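Local coordinates for protein TsrE (Streptomyces laurentii, PDB 7CWW) that is probably a cyclase of thiopeptide antibiotic biosynthesis, related to the C-terminal part of lantibiotic dehydratases and likely to close a ring in the peptide precursor, at residues D8-V13 against V87-Y93; G37-F43 against L57-S63; P155-F160 against S359-E363. Residues are numbered along the deposited sequence.

The N-terminal strand 5-11 enters contact 1 at once, but that loop closes only at V87-Y93, after helix 15-35, the hairpin of strands 39-49 and 52-61, helix 65-78 and the short helix 84-87. Within this loop, contact 2 closes a much shorter one by zipping the far end of that hairpin. The two contacts meet in one three-stranded antiparallel sheet, where strand 52-61 lies in the middle: L9 O is 2.7 Å from L57 N, and the ring of Y93 packs on R58. Contact 3 opens later and ties helix 155-158 to the C-terminal tail across a long, largely helical loop, about 45 Å from either of the others between centres.

Contact 1: residues D8-V13 against V87-Y93; sequences DLTVSV and VFTYQPY
Y90 OH donates a very short hydrogen bond, 2.3 Å, to D8 OD2, which also forms a salt bridge with R56 of the central strand; chi1 near 180° (t) at both D8 and Y90 brings them together. At the other end S12 N donates to V87 O (2.8 Å, 165°). Between them the extended end of strand 5-11 and segment 87-93, the last residue of helix 84-87 and the loop after it, run 140° apart, in register V11-F88 and S12-V87. T10 (chi1 p) turns OG1 into the loop, 3.1 Å from T89 O. Water 1 accepts from T10 N (3.1 Å) and donates to F88 O (2.9 Å); water 2 lies between S12 OG (2.6 Å), V87 O (2.8 Å) and T89 O (2.7 Å). Apolar packing lies outward: F88 CD1 is 4.0 Å from L9 CD1, F88 CE1 4.0 Å from V11 CG1, and V87 CG1 3.8 Å from V13 CG1. An irregular loop thus covers the sheet edge, water satisfying a strand amide that no neighbouring strand reaches.

Contact 2: residues G37-F43 against L57-S63; sequences GETDSWF and LRFASRS
Main-chain bonds set the register of this antiparallel hairpin, the axes of segments 41-43 and 57-61 approaching to 4.8 Å, their directions 170° apart. F43 and R58 form a hydrogen-bonded pair, F43 N to R58 O at 2.9 Å and R58 N to F43 O at 3.0 Å; W42 and F59 are a non-hydrogen-bonded pair, CA atoms 4.2 Å apart. D40 N donates to A60 O (2.9 Å), whereas A60 N to S41 O is weak at 3.5 Å, consistent with the corner the chain turns at D40. Among side chains, S61 OG accepts from S63 N (2.9 Å), an ST turn, and sits 2.9 Å from E38 O. G37, at positive phi, closes the preceding helix in a Schellman motif. Apolar W42 CB meets F59 CB at 3.6 Å and W42 CZ3 meets L57 CD2 at 4.0 Å, on the face covered by helices 15-35 and 65-78. On the other, the F43 ring (chi1 p) takes R58 CB over its face, a CH-pi contact 4.0 Å from the centroid, beside helix 106-127. Regular pairing thus holds the W42-F43 end; past it remain D40 N to A60 O and the S61 hydroxyl beside E38 O.

Contact 3: residues P155-F160 against S359-E363; sequences PSIAKF and SVRPE
S359, at the end of helix 353-359, offers its carbonyl to a lysine tip: K159 NZ donates to S359 O at 3.0 Å, the K159 side chain extended from chi2 outward after a p chi1. S359 OG, bonded to L356 O, lies 3.4 Å from F160 CZ, at the ring edge. V360 turns the chain into extended conformation (phi/psi -74/113), its CA 5.8 Å from S156 CA. Its CG2 makes the apolar packing, 3.6 Å from F160 CE2, again at the edge, and 3.9 Å from I157 CD1; its CG1 is in van der Waals contact with S156 O at 3.8 Å. This joins the short helix 155-158, with K159 N bonded to P155 O at 3.2 Å, to the C-terminal tail of a mostly helical part of the fold; helix 298-306 adds M303 and Y299, whose OH bonds S156 OG. I157 also comes within about 4 Å of a bound polyethylene glycol. R361 N donates to water 3 (3.0 Å), which accepts from K159 NZ (2.8 Å) and sits 2.8 Å from S156 O; R361 O is 3.2 Å from S156 CB. R361 NH2 comes 3.8 Å from K159 NZ, no attraction between cations, since NZ is held by S359 O and water 3. Past P362, poorly ordered E363 brings OE2 4.1 Å from P155 CB.

Contact 1: residues D8-V13 against V87-Y93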
ATOM      1  N   ASP A   8      11.414 -17.116  11.058  1.00 31.69           N
ATOM      2  CA  ASP A   8      10.851 -16.728   9.765  1.00 31.67           C
ATOM      3  C   ASP A   8      10.365 -17.995   9.077  1.00 38.22           C
ATOM      4  O   ASP A   8      11.165 -18.886   8.780  1.00 39.49           O
ATOM      5  CB  ASP A   8      11.902 -15.988   8.906  1.00 31.16           C
ATOM      6  CG  ASP A   8      11.362 -15.539   7.536  1.00 42.20           C
ATOM      7  OD1 ASP A   8      10.145 -15.475   7.334  1.00 46.82           O
ATOM      8  OD2 ASP A   8      12.179 -15.235   6.646  1.00 54.08           O
ATOM      9  N   LEU A   9       9.058 -18.082   8.836  1.00 30.02           N
ATOM     10  CA  LEU A   9       8.442 -19.281   8.278  1.00 33.75           C
ATOM     11  C   LEU A   9       7.630 -18.863   7.066  1.00 32.04           C
ATOM     12  O   LEU A   9       6.871 -17.896   7.147  1.00 25.62           O
ATOM     13  CB  LEU A   9       7.536 -19.966   9.325  1.00 36.28           C
ATOM     14  CG  LEU A   9       6.528 -21.003   8.839  1.00 38.00           C
ATOM     15  CD1 LEU A   9       7.283 -22.117   8.115  1.00 37.49           C
ATOM     16  CD2 LEU A   9       5.736 -21.585  10.002  1.00 43.06           C
ATOM     17  N   THR A  10       7.786 -19.570   5.947  1.00 29.70           N
ATOM     18  CA  THR A  10       7.012 -19.265   4.750  1.00 30.33           C
ATOM     19  C   THR A  10       6.187 -20.486   4.365  1.00 32.11           C
ATOM     20  O   THR A  10       6.667 -21.625   4.429  1.00 33.12           O
ATOM     21  CB  THR A  10       7.900 -18.796   3.565  1.00 27.61           C
ATOM     22  OG1 THR A  10       8.856 -19.797   3.216  1.00 29.51           O
ATOM     23  CG2 THR A  10       8.649 -17.476   3.918  1.00 26.98           C
ATOM     24  N   VAL A  11       4.929 -20.241   4.009  1.00 26.91           N
ATOM     25  CA  VAL A  11       3.970 -21.294   3.710  1.00 28.40           C
ATOM     26  C   VAL A  11       3.408 -21.025   2.327  1.00 31.79           C
ATOM     27  O   VAL A  11       2.625 -20.081   2.145  1.00 26.51           O
ATOM     28  CB  VAL A  11       2.843 -21.363   4.742  1.00 38.44           C
ATOM     29  CG1 VAL A  11       2.077 -22.694   4.570  1.00 28.92           C
ATOM     30  CG2 VAL A  11       3.420 -21.180   6.155  1.00 35.83           C
ATOM     31  N   SER A  12       3.798 -21.856   1.357  1.00 27.58           N
ATOM     32  CA  SER A  12       3.528 -21.610  -0.062  1.00 26.80           C
ATOM     33  C   SER A  12       2.244 -22.324  -0.454  1.00 25.71           C
ATOM     34  O   SER A  12       2.252 -23.471  -0.902  1.00 26.64           O
ATOM     35  CB  SER A  12       4.715 -22.063  -0.907  1.00 26.59           C
ATOM     36  OG  SER A  12       5.785 -21.139  -0.761  1.00 28.38           O
ATOM     37  N   VAL A  13       1.124 -21.636  -0.272  1.00 28.56           N
ATOM     38  CA  VAL A  13      -0.206 -22.150  -0.600  1.00 25.41           C
ATOM     39  C   VAL A  13      -1.005 -21.033  -1.240  1.00 27.27           C
ATOM     40  O   VAL A  13      -0.629 -19.848  -1.143  1.00 30.37           O
ATOM     41  CB  VAL A  13      -0.942 -22.673   0.651  1.00 27.58           C
ATOM     42  CG1 VAL A  13      -0.181 -23.830   1.277  1.00 29.36           C
ATOM     43  CG2 VAL A  13      -1.137 -21.531   1.654  1.00 25.22           C
ATOM     44  N   VAL A  87       5.305 -27.178   0.602  1.00 34.80           N
ATOM     45  CA  VAL A  87       4.760 -25.907   1.060  1.00 30.38           C
ATOM     46  C   VAL A  87       5.740 -25.121   1.913  1.00 27.23           C
ATOM     47  O   VAL A  87       5.577 -23.912   2.056  1.00 29.49           O
ATOM     48  CB  VAL A  87       3.452 -26.095   1.842  1.00 37.73           C
ATOM     49  CG1 VAL A  87       2.363 -26.567   0.894  1.00 43.54           C
ATOM     50  CG2 VAL A  87       3.651 -27.065   2.991  1.00 37.61           C
ATOM     51  N   PHE A  88       6.758 -25.750   2.489  1.00 24.93           N
ATOM     52  CA  PHE A  88       7.629 -25.012   3.391  1.00 26.17           C
ATOM     53  C   PHE A  88       8.954 -24.588   2.761  1.00 34.72           C
ATOM     54  O   PHE A  88       9.820 -24.090   3.487  1.00 36.47           O
ATOM     55  CB  PHE A  88       7.870 -25.829   4.663  1.00 28.44           C
ATOM     56  CG  PHE A  88       6.622 -26.024   5.485  1.00 34.13           C
ATOM     57  CD1 PHE A  88       5.791 -24.949   5.768  1.00 33.16           C
ATOM     58  CD2 PHE A  88       6.257 -27.284   5.932  1.00 35.75           C
ATOM     59  CE1 PHE A  88       4.631 -25.115   6.512  1.00 34.36           C
ATOM     60  CE2 PHE A  88       5.100 -27.461   6.670  1.00 35.84           C
ATOM     61  CZ  PHE A  88       4.284 -26.375   6.961  1.00 34.71           C
ATOM     62  N   THR A  89       9.130 -24.750   1.439  1.00 33.21           N
ATOM     63  CA  THR A  89      10.326 -24.249   0.764  1.00 30.05           C
ATOM     64  C   THR A  89      10.641 -22.845   1.260  1.00 31.60           C
ATOM     65  O   THR A  89       9.778 -21.960   1.237  1.00 29.20           O
ATOM     66  CB  THR A  89      10.127 -24.216  -0.758  1.00 29.87           C
ATOM     67  OG1 THR A  89       9.812 -25.525  -1.260  1.00 33.30           O
ATOM     68  CG2 THR A  89      11.406 -23.718  -1.429  1.00 31.20           C
ATOM     69  N   TYR A  90      11.862 -22.633   1.751  1.00 33.23           N
ATOM     70  CA  TYR A  90      12.137 -21.376   2.438  1.00 31.26           C
ATOM     71  C   TYR A  90      12.403 -20.258   1.437  1.00 26.95           C
ATOM     72  O   TYR A  90      13.244 -20.389   0.547  1.00 31.51           O
ATOM     73  CB  TYR A  90      13.312 -21.497   3.415  1.00 41.29           C
ATOM     74  CG  TYR A  90      13.519 -20.191   4.171  1.00 44.69           C
ATOM     75  CD1 TYR A  90      12.455 -19.580   4.846  1.00 50.55           C
ATOM     76  CD2 TYR A  90      14.752 -19.544   4.170  1.00 44.00           C
ATOM     77  CE1 TYR A  90      12.622 -18.364   5.528  1.00 54.71           C
ATOM     78  CE2 TYR A  90      14.933 -18.334   4.841  1.00 46.20           C
ATOM     79  CZ  TYR A  90      13.866 -17.748   5.518  1.00 58.51           C
ATOM     80  OH  TYR A  90      14.046 -16.545   6.178  1.00 60.31           O
ATOM     81  N   GLN A  91      11.658 -19.166   1.573  1.00 26.81           N
ATOM     82  CA  GLN A  91      11.831 -17.979   0.747  1.00 26.07           C
ATOM     83  C   GLN A  91      12.386 -16.874   1.638  1.00 31.01           C
ATOM     84  O   GLN A  91      11.674 -16.390   2.531  1.00 32.97           O
ATOM     85  CB  GLN A  91      10.500 -17.559   0.123  1.00 27.75           C
ATOM     86  CG  GLN A  91       9.902 -18.634  -0.802  1.00 31.44           C
ATOM     87  CD  GLN A  91      10.783 -18.892  -2.009  1.00 31.56           C
ATOM     88  OE1 GLN A  91      11.598 -18.049  -2.380  1.00 34.23           O
ATOM     89  NE2 GLN A  91      10.618 -20.049  -2.636  1.00 34.14           N
ATOM     90  N   PRO A  92      13.638 -16.470   1.454  1.00 29.39           N
ATOM     91  CA  PRO A  92      14.315 -15.657   2.475  1.00 30.62           C
ATOM     92  C   PRO A  92      13.729 -14.268   2.614  1.00 29.45           C
ATOM     93  O   PRO A  92      13.425 -13.581   1.635  1.00 31.46           O
ATOM     94  CB  PRO A  92      15.762 -15.595   1.975  1.00 36.77           C
ATOM     95  CG  PRO A  92      15.917 -16.871   1.185  1.00 43.57           C
ATOM     96  CD  PRO A  92      14.590 -17.034   0.480  1.00 35.69           C
ATOM     97  N   TYR A  93      13.592 -13.855   3.864  1.00 28.25           N
ATOM     98  CA  TYR A  93      13.124 -12.519   4.170  1.00 34.42           C
ATOM     99  C   TYR A  93      14.050 -11.460   3.584  1.00 30.63           C
ATOM    100  O   TYR A  93      15.272 -11.574   3.655  1.00 31.86           O
ATOM    101  CB  TYR A  93      13.045 -12.375   5.678  1.00 31.81           C
ATOM    102  CG  TYR A  93      12.510 -11.063   6.172  1.00 25.36           C
ATOM    103  CD1 TYR A  93      11.212 -10.649   5.867  1.00 28.93           C
ATOM    104  CD2 TYR A  93      13.289 -10.250   6.990  1.00 27.40           C
ATOM    105  CE1 TYR A  93      10.707  -9.441   6.360  1.00 28.23           C
ATOM    106  CE2 TYR A  93      12.788  -9.042   7.494  1.00 28.83           C
ATOM    107  CZ  TYR A  93      11.500  -8.650   7.170  1.00 31.92           C
ATOM    108  OH  TYR A  93      11.012  -7.459   7.671  1.00 31.25           O
TER
HETATM  109  O   HOH W   1       9.542 -22.047   5.576  1.00 38.58           O
HETATM  110  O   HOH W   2       7.136 -21.684   1.419  1.00 27.23           O

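Contact 2: residues G37-F43 against L57-S63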
ATOM      1  N   GLY A  37       4.269 -15.286  26.756  1.00 44.62           N
ATOM      2  CA  GLY A  37       5.660 -14.897  26.853  1.00 48.46           C
ATOM      3  C   GLY A  37       6.611 -15.850  26.171  1.00 47.81           C
ATOM      4  O   GLY A  37       7.832 -15.689  26.294  1.00 48.81           O
ATOM      5  N   GLU A  38       6.081 -16.846  25.465  1.00 40.64           N
ATOM      6  CA  GLU A  38       6.904 -17.749  24.674  1.00 38.54           C
ATOM      7  C   GLU A  38       7.444 -17.049  23.431  1.00 40.60           C
ATOM      8  O   GLU A  38       8.534 -17.378  22.951  1.00 39.21           O
ATOM      9  CB  GLU A  38       6.063 -18.972  24.307  1.00 36.89           C
ATOM     10  CG  GLU A  38       6.773 -20.063  23.542  1.00 39.76           C
ATOM     11  CD  GLU A  38       5.811 -21.133  23.060  1.00 42.96           C
ATOM     12  OE1 GLU A  38       4.755 -20.774  22.490  1.00 37.16           O
ATOM     13  OE2 GLU A  38       6.107 -22.330  23.259  1.00 45.47           O
ATOM     14  N   THR A  39       6.703 -16.074  22.917  1.00 37.17           N
ATOM     15  CA  THR A  39       7.082 -15.276  21.760  1.00 38.50           C
ATOM     16  C   THR A  39       6.962 -13.808  22.148  1.00 38.51           C
ATOM     17  O   THR A  39       6.048 -13.437  22.889  1.00 36.57           O
ATOM     18  CB  THR A  39       6.187 -15.613  20.551  1.00 37.43           C
ATOM     19  OG1 THR A  39       6.433 -16.966  20.143  1.00 34.76           O
ATOM     20  CG2 THR A  39       6.438 -14.672  19.369  1.00 32.02           C
ATOM     21  N   ASP A  40       7.896 -12.980  21.673  1.00 33.96           N
ATOM     22  CA  ASP A  40       7.864 -11.559  22.021  1.00 45.19           C
ATOM     23  C   ASP A  40       6.782 -10.825  21.241  1.00 42.85           C
ATOM     24  O   ASP A  40       5.960 -10.113  21.823  1.00 36.51           O
ATOM     25  CB  ASP A  40       9.226 -10.920  21.763  1.00 49.20           C
ATOM     26  CG  ASP A  40      10.292 -11.411  22.726  1.00 61.19           C
ATOM     27  OD1 ASP A  40      10.063 -11.366  23.955  1.00 66.17           O
ATOM     28  OD2 ASP A  40      11.357 -11.848  22.253  1.00 66.40           O
ATOM     29  N   SER A  41       6.780 -10.977  19.918  1.00 35.26           N
ATOM     30  CA  SER A  41       5.806 -10.325  19.053  1.00 36.02           C
ATOM     31  C   SER A  41       5.837 -11.072  17.729  1.00 29.94           C
ATOM     32  O   SER A  41       6.738 -11.875  17.479  1.00 33.61           O
ATOM     33  CB  SER A  41       6.131  -8.835  18.860  1.00 34.63           C
ATOM     34  OG  SER A  41       7.422  -8.680  18.282  1.00 38.12           O
ATOM     35  N   TRP A  42       4.858 -10.793  16.867  1.00 30.26           N
ATOM     36  CA  TRP A  42       4.877 -11.396  15.540  1.00 28.26           C
ATOM     37  C   TRP A  42       4.201 -10.470  14.539  1.00 29.88           C
ATOM     38  O   TRP A  42       3.438  -9.577  14.907  1.00 26.71           O
ATOM     39  CB  TRP A  42       4.195 -12.777  15.543  1.00 27.23           C
ATOM     40  CG  TRP A  42       2.695 -12.741  15.712  1.00 30.42           C
ATOM     41  CD1 TRP A  42       1.989 -12.572  16.880  1.00 35.24           C
ATOM     42  CD2 TRP A  42       1.720 -12.914  14.677  1.00 28.74           C
ATOM     43  NE1 TRP A  42       0.632 -12.617  16.627  1.00 34.64           N
ATOM     44  CE2 TRP A  42       0.442 -12.831  15.282  1.00 33.12           C
ATOM     45  CE3 TRP A  42       1.807 -13.126  13.292  1.00 27.53           C
ATOM     46  CZ2 TRP A  42      -0.745 -12.950  14.544  1.00 29.93           C
ATOM     47  CZ3 TRP A  42       0.633 -13.252  12.558  1.00 28.54           C
ATOM     48  CH2 TRP A  42      -0.630 -13.166  13.190  1.00 31.15           C
ATOM     49  N   PHE A  43       4.504 -10.691  13.258  1.00 28.40           N
ATOM     50  CA  PHE A  43       3.727 -10.101  12.177  1.00 25.20           C
ATOM     51  C   PHE A  43       3.714 -11.075  11.016  1.00 29.28           C
ATOM     52  O   PHE A  43       4.359 -12.129  11.052  1.00 28.16           O
ATOM     53  CB  PHE A  43       4.247  -8.708  11.752  1.00 24.59           C
ATOM     54  CG  PHE A  43       5.627  -8.699  11.086  1.00 24.93           C
ATOM     55  CD1 PHE A  43       6.779  -8.486  11.841  1.00 29.75           C
ATOM     56  CD2 PHE A  43       5.756  -8.827   9.709  1.00 28.52           C
ATOM     57  CE1 PHE A  43       8.038  -8.435  11.246  1.00 26.55           C
ATOM     58  CE2 PHE A  43       7.017  -8.789   9.098  1.00 29.37           C
ATOM     59  CZ  PHE A  43       8.158  -8.582   9.873  1.00 26.10           C
ATOM     60  N   LEU A  57       5.436 -15.794   8.169  1.00 24.25           N
ATOM     61  CA  LEU A  57       5.224 -15.503   9.584  1.00 26.90           C
ATOM     62  C   LEU A  57       6.572 -15.183  10.203  1.00 27.47           C
ATOM     63  O   LEU A  57       7.493 -16.003  10.157  1.00 26.26           O
ATOM     64  CB  LEU A  57       4.544 -16.675  10.299  1.00 24.23           C
ATOM     65  CG  LEU A  57       3.186 -17.007   9.658  1.00 29.32           C
ATOM     66  CD1 LEU A  57       2.621 -18.334  10.114  1.00 31.64           C
ATOM     67  CD2 LEU A  57       2.185 -15.882   9.933  1.00 23.52           C
ATOM     68  N   ARG A  58       6.701 -13.984  10.749  1.00 24.15           N
ATOM     69  CA  ARG A  58       7.959 -13.536  11.322  1.00 32.13           C
ATOM     70  C   ARG A  58       7.746 -13.211  12.791  1.00 34.03           C
ATOM     71  O   ARG A  58       6.820 -12.478  13.143  1.00 29.63           O
ATOM     72  CB  ARG A  58       8.512 -12.325  10.577  1.00 35.07           C
ATOM     73  CG  ARG A  58       9.959 -12.081  10.874  1.00 45.62           C
ATOM     74  CD  ARG A  58      10.620 -11.367   9.737  1.00 40.08           C
ATOM     75  NE  ARG A  58      11.893 -10.820  10.164  1.00 50.10           N
ATOM     76  CZ  ARG A  58      13.054 -11.449  10.024  1.00 55.73           C
ATOM     77  NH1 ARG A  58      14.175 -10.867  10.435  1.00 63.59           N
ATOM     78  NH2 ARG A  58      13.094 -12.649   9.461  1.00 46.74           N
ATOM     79  N   PHE A  59       8.596 -13.765  13.643  1.00 29.32           N
ATOM     80  CA  PHE A  59       8.389 -13.619  15.070  1.00 29.42           C
ATOM     81  C   PHE A  59       9.706 -13.903  15.766  1.00 34.64           C
ATOM     82  O   PHE A  59      10.556 -14.627  15.244  1.00 39.51           O
ATOM     83  CB  PHE A  59       7.281 -14.555  15.587  1.00 28.51           C
ATOM     84  CG  PHE A  59       7.436 -16.001  15.158  1.00 34.20           C
ATOM     85  CD1 PHE A  59       6.920 -16.444  13.951  1.00 33.43           C
ATOM     86  CD2 PHE A  59       8.078 -16.918  15.974  1.00 33.27           C
ATOM     87  CE1 PHE A  59       7.052 -17.770  13.567  1.00 40.75           C
ATOM     88  CE2 PHE A  59       8.217 -18.241  15.591  1.00 36.03           C
ATOM     89  CZ  PHE A  59       7.705 -18.671  14.391  1.00 40.39           C
ATOM     90  N   ALA A  60       9.867 -13.321  16.946  1.00 36.61           N
ATOM     91  CA  ALA A  60      11.045 -13.533  17.771  1.00 40.11           C
ATOM     92  C   ALA A  60      10.651 -14.389  18.967  1.00 35.46           C
ATOM     93  O   ALA A  60       9.727 -14.041  19.706  1.00 41.52           O
ATOM     94  CB  ALA A  60      11.641 -12.202  18.235  1.00 45.89           C
ATOM     95  N   SER A  61      11.351 -15.499  19.154  1.00 38.26           N
ATOM     96  CA  SER A  61      11.001 -16.435  20.203  1.00 42.98           C
ATOM     97  C   SER A  61      12.262 -17.094  20.726  1.00 45.73           C
ATOM     98  O   SER A  61      13.205 -17.344  19.973  1.00 47.69           O
ATOM     99  CB  SER A  61      10.020 -17.503  19.701  1.00 42.65           C
ATOM    100  OG  SER A  61       9.875 -18.537  20.659  1.00 51.81           O
ATOM    101  N   ARG A  62      12.262 -17.370  22.023  1.00 55.64           N
ATOM    102  CA  ARG A  62      13.318 -18.160  22.634  1.00 70.44           C
ATOM    103  C   ARG A  62      13.183 -19.650  22.336  1.00 69.48           C
ATOM    104  O   ARG A  62      14.165 -20.387  22.470  1.00 75.26           O
ATOM    105  CB  ARG A  62      13.305 -17.927  24.146  1.00 82.36           C
ATOM    106  CG  ARG A  62      11.957 -18.249  24.786  1.00 87.43           C
ATOM    107  CD  ARG A  62      11.140 -16.996  25.072  1.00 91.33           C
ATOM    108  NE  ARG A  62      11.588 -16.305  26.279  1.00 96.71           N
ATOM    109  CZ  ARG A  62      11.320 -16.711  27.518  1.00101.10           C
ATOM    110  NH1 ARG A  62      10.608 -17.813  27.723  1.00100.63           N
ATOM    111  NH2 ARG A  62      11.770 -16.015  28.557  1.00103.53           N
ATOM    112  N   SER A  63      12.002 -20.104  21.911  1.00 57.56           N
ATOM    113  CA  SER A  63      11.716 -21.528  21.854  1.00 53.48           C
ATOM    114  C   SER A  63      11.701 -22.019  20.415  1.00 47.93           C
ATOM    115  O   SER A  63      11.048 -21.407  19.559  1.00 43.40           O
ATOM    116  CB  SER A  63      10.367 -21.829  22.531  1.00 55.41           C
ATOM    117  OG  SER A  63       9.851 -23.091  22.145  1.00 55.50           O
TER

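Contact 3: residues P155-F160 against S359-E363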
ATOM      1  N   PRO A 155       4.860  22.428   1.957  1.00 33.82           N
ATOM      2  CA  PRO A 155       3.776  23.423   1.891  1.00 38.36           C
ATOM      3  C   PRO A 155       3.320  23.762   0.483  1.00 42.17           C
ATOM      4  O   PRO A 155       2.139  24.068   0.276  1.00 36.50           O
ATOM      5  CB  PRO A 155       4.397  24.644   2.580  1.00 43.68           C
ATOM      6  CG  PRO A 155       5.402  24.063   3.510  1.00 42.61           C
ATOM      7  CD  PRO A 155       5.990  22.898   2.773  1.00 38.16           C
ATOM      8  N   SER A 156       4.213  23.709  -0.506  1.00 37.13           N
ATOM      9  CA  SER A 156       3.791  24.053  -1.855  1.00 38.19           C
ATOM     10  C   SER A 156       2.858  23.007  -2.462  1.00 35.98           C
ATOM     11  O   SER A 156       2.208  23.296  -3.472  1.00 40.77           O
ATOM     12  CB  SER A 156       5.020  24.256  -2.742  1.00 42.91           C
ATOM     13  OG  SER A 156       5.926  23.182  -2.552  1.00 49.63           O
ATOM     14  N   ILE A 157       2.756  21.817  -1.873  1.00 27.34           N
ATOM     15  CA  ILE A 157       1.776  20.840  -2.343  1.00 32.96           C
ATOM     16  C   ILE A 157       0.748  20.559  -1.247  1.00 34.58           C
ATOM     17  O   ILE A 157      -0.406  20.216  -1.536  1.00 31.84           O
ATOM     18  CB  ILE A 157       2.469  19.547  -2.825  1.00 38.77           C
ATOM     19  CG1 ILE A 157       1.482  18.636  -3.552  1.00 47.29           C
ATOM     20  CG2 ILE A 157       3.102  18.810  -1.689  1.00 43.76           C
ATOM     21  CD1 ILE A 157       1.494  18.825  -5.047  1.00 57.88           C
ATOM     22  N   ALA A 158       1.148  20.719   0.018  1.00 31.06           N
ATOM     23  CA  ALA A 158       0.200  20.574   1.121  1.00 33.11           C
ATOM     24  C   ALA A 158      -0.974  21.546   1.002  1.00 36.82           C
ATOM     25  O   ALA A 158      -2.067  21.254   1.504  1.00 31.52           O
ATOM     26  CB  ALA A 158       0.917  20.779   2.462  1.00 34.34           C
ATOM     27  N   LYS A 159      -0.775  22.688   0.340  1.00 32.65           N
ATOM     28  CA  LYS A 159      -1.867  23.631   0.118  1.00 32.41           C
ATOM     29  C   LYS A 159      -3.077  22.989  -0.558  1.00 27.40           C
ATOM     30  O   LYS A 159      -4.191  23.495  -0.407  1.00 33.61           O
ATOM     31  CB  LYS A 159      -1.374  24.804  -0.729  1.00 30.94           C
ATOM     32  CG  LYS A 159      -1.035  24.402  -2.175  1.00 30.47           C
ATOM     33  CD  LYS A 159      -0.505  25.589  -2.991  1.00 36.62           C
ATOM     34  CE  LYS A 159      -0.491  25.256  -4.487  1.00 41.62           C
ATOM     35  NZ  LYS A 159       0.044  26.418  -5.281  1.00 46.62           N
ATOM     36  N   PHE A 160      -2.881  21.898  -1.305  1.00 30.79           N
ATOM     37  CA  PHE A 160      -3.971  21.266  -2.043  1.00 35.06           C
ATOM     38  C   PHE A 160      -4.951  20.513  -1.152  1.00 34.08           C
ATOM     39  O   PHE A 160      -6.053  20.186  -1.612  1.00 28.72           O
ATOM     40  CB  PHE A 160      -3.412  20.276  -3.071  1.00 35.21           C
ATOM     41  CG  PHE A 160      -2.756  20.930  -4.245  1.00 41.91           C
ATOM     42  CD1 PHE A 160      -3.353  22.003  -4.871  1.00 44.10           C
ATOM     43  CD2 PHE A 160      -1.539  20.462  -4.728  1.00 50.36           C
ATOM     44  CE1 PHE A 160      -2.746  22.612  -5.964  1.00 53.37           C
ATOM     45  CE2 PHE A 160      -0.929  21.067  -5.817  1.00 49.16           C
ATOM     46  CZ  PHE A 160      -1.537  22.148  -6.433  1.00 48.84           C
ATOM     47  N   SER A 359       0.647  24.820 -10.886  1.00 44.14           N
ATOM     48  CA  SER A 359       0.602  25.823  -9.831  1.00 45.92           C
ATOM     49  C   SER A 359       1.565  25.540  -8.682  1.00 43.33           C
ATOM     50  O   SER A 359       1.711  26.392  -7.801  1.00 48.19           O
ATOM     51  CB  SER A 359      -0.827  25.955  -9.284  1.00 46.79           C
ATOM     52  OG  SER A 359      -1.178  24.802  -8.550  1.00 51.95           O
ATOM     53  N   VAL A 360       2.235  24.389  -8.669  1.00 40.65           N
ATOM     54  CA  VAL A 360       3.194  24.081  -7.607  1.00 41.97           C
ATOM     55  C   VAL A 360       4.452  24.918  -7.830  1.00 50.26           C
ATOM     56  O   VAL A 360       5.174  24.723  -8.812  1.00 49.30           O
ATOM     57  CB  VAL A 360       3.518  22.587  -7.556  1.00 44.13           C
ATOM     58  CG1 VAL A 360       4.414  22.281  -6.364  1.00 49.35           C
ATOM     59  CG2 VAL A 360       2.225  21.769  -7.457  1.00 44.86           C
ATOM     60  N   ARG A 361       4.718  25.847  -6.924  1.00 48.83           N
ATOM     61  CA  ARG A 361       5.817  26.792  -7.055  1.00 54.69           C
ATOM     62  C   ARG A 361       6.474  26.970  -5.700  1.00 56.89           C
ATOM     63  O   ARG A 361       5.866  26.668  -4.662  1.00 53.53           O
ATOM     64  CB  ARG A 361       5.327  28.150  -7.583  1.00 55.83           C
ATOM     65  CG  ARG A 361       4.787  28.132  -9.009  1.00 66.64           C
ATOM     66  CD  ARG A 361       3.848  29.321  -9.238  1.00 77.77           C
ATOM     67  NE  ARG A 361       2.981  29.547  -8.079  1.00 85.81           N
ATOM     68  CZ  ARG A 361       1.653  29.454  -8.099  1.00 88.05           C
ATOM     69  NH1 ARG A 361       1.020  29.150  -9.224  1.00 90.80           N
ATOM     70  NH2 ARG A 361       0.955  29.667  -6.992  1.00 85.84           N
ATOM     71  N   PRO A 362       7.715  27.456  -5.658  1.00 61.32           N
ATOM     72  CA  PRO A 362       8.352  27.713  -4.364  1.00 68.88           C
ATOM     73  C   PRO A 362       7.672  28.877  -3.670  1.00 77.64           C
ATOM     74  O   PRO A 362       7.338  29.884  -4.301  1.00 79.68           O
ATOM     75  CB  PRO A 362       9.802  28.057  -4.733  1.00 69.88           C
ATOM     76  CG  PRO A 362       9.960  27.640  -6.168  1.00 69.45           C
ATOM     77  CD  PRO A 362       8.608  27.799  -6.778  1.00 64.33           C
ATOM     78  N   GLU A 363       7.466  28.739  -2.363  1.00 86.15           N
ATOM     79  CA  GLU A 363       6.836  29.809  -1.602  1.00 98.99           C
ATOM     80  C   GLU A 363       7.881  30.705  -0.938  1.00100.55           C
ATOM     81  O   GLU A 363       9.057  30.347  -0.818  1.00104.73           O
ATOM     82  CB  GLU A 363       5.870  29.240  -0.555  1.00104.21           C
ATOM     83  CG  GLU A 363       4.730  28.433  -1.175  1.00108.52           C
ATOM     84  CD  GLU A 363       3.625  28.100  -0.183  1.00110.10           C
ATOM     85  OE1 GLU A 363       2.560  27.604  -0.619  1.00109.14           O
ATOM     86  OE2 GLU A 363       3.810  28.359   1.025  1.00112.24           O
TER
HETATM   87  O   HOH W   3       2.669  25.757  -4.685  1.00 45.28           O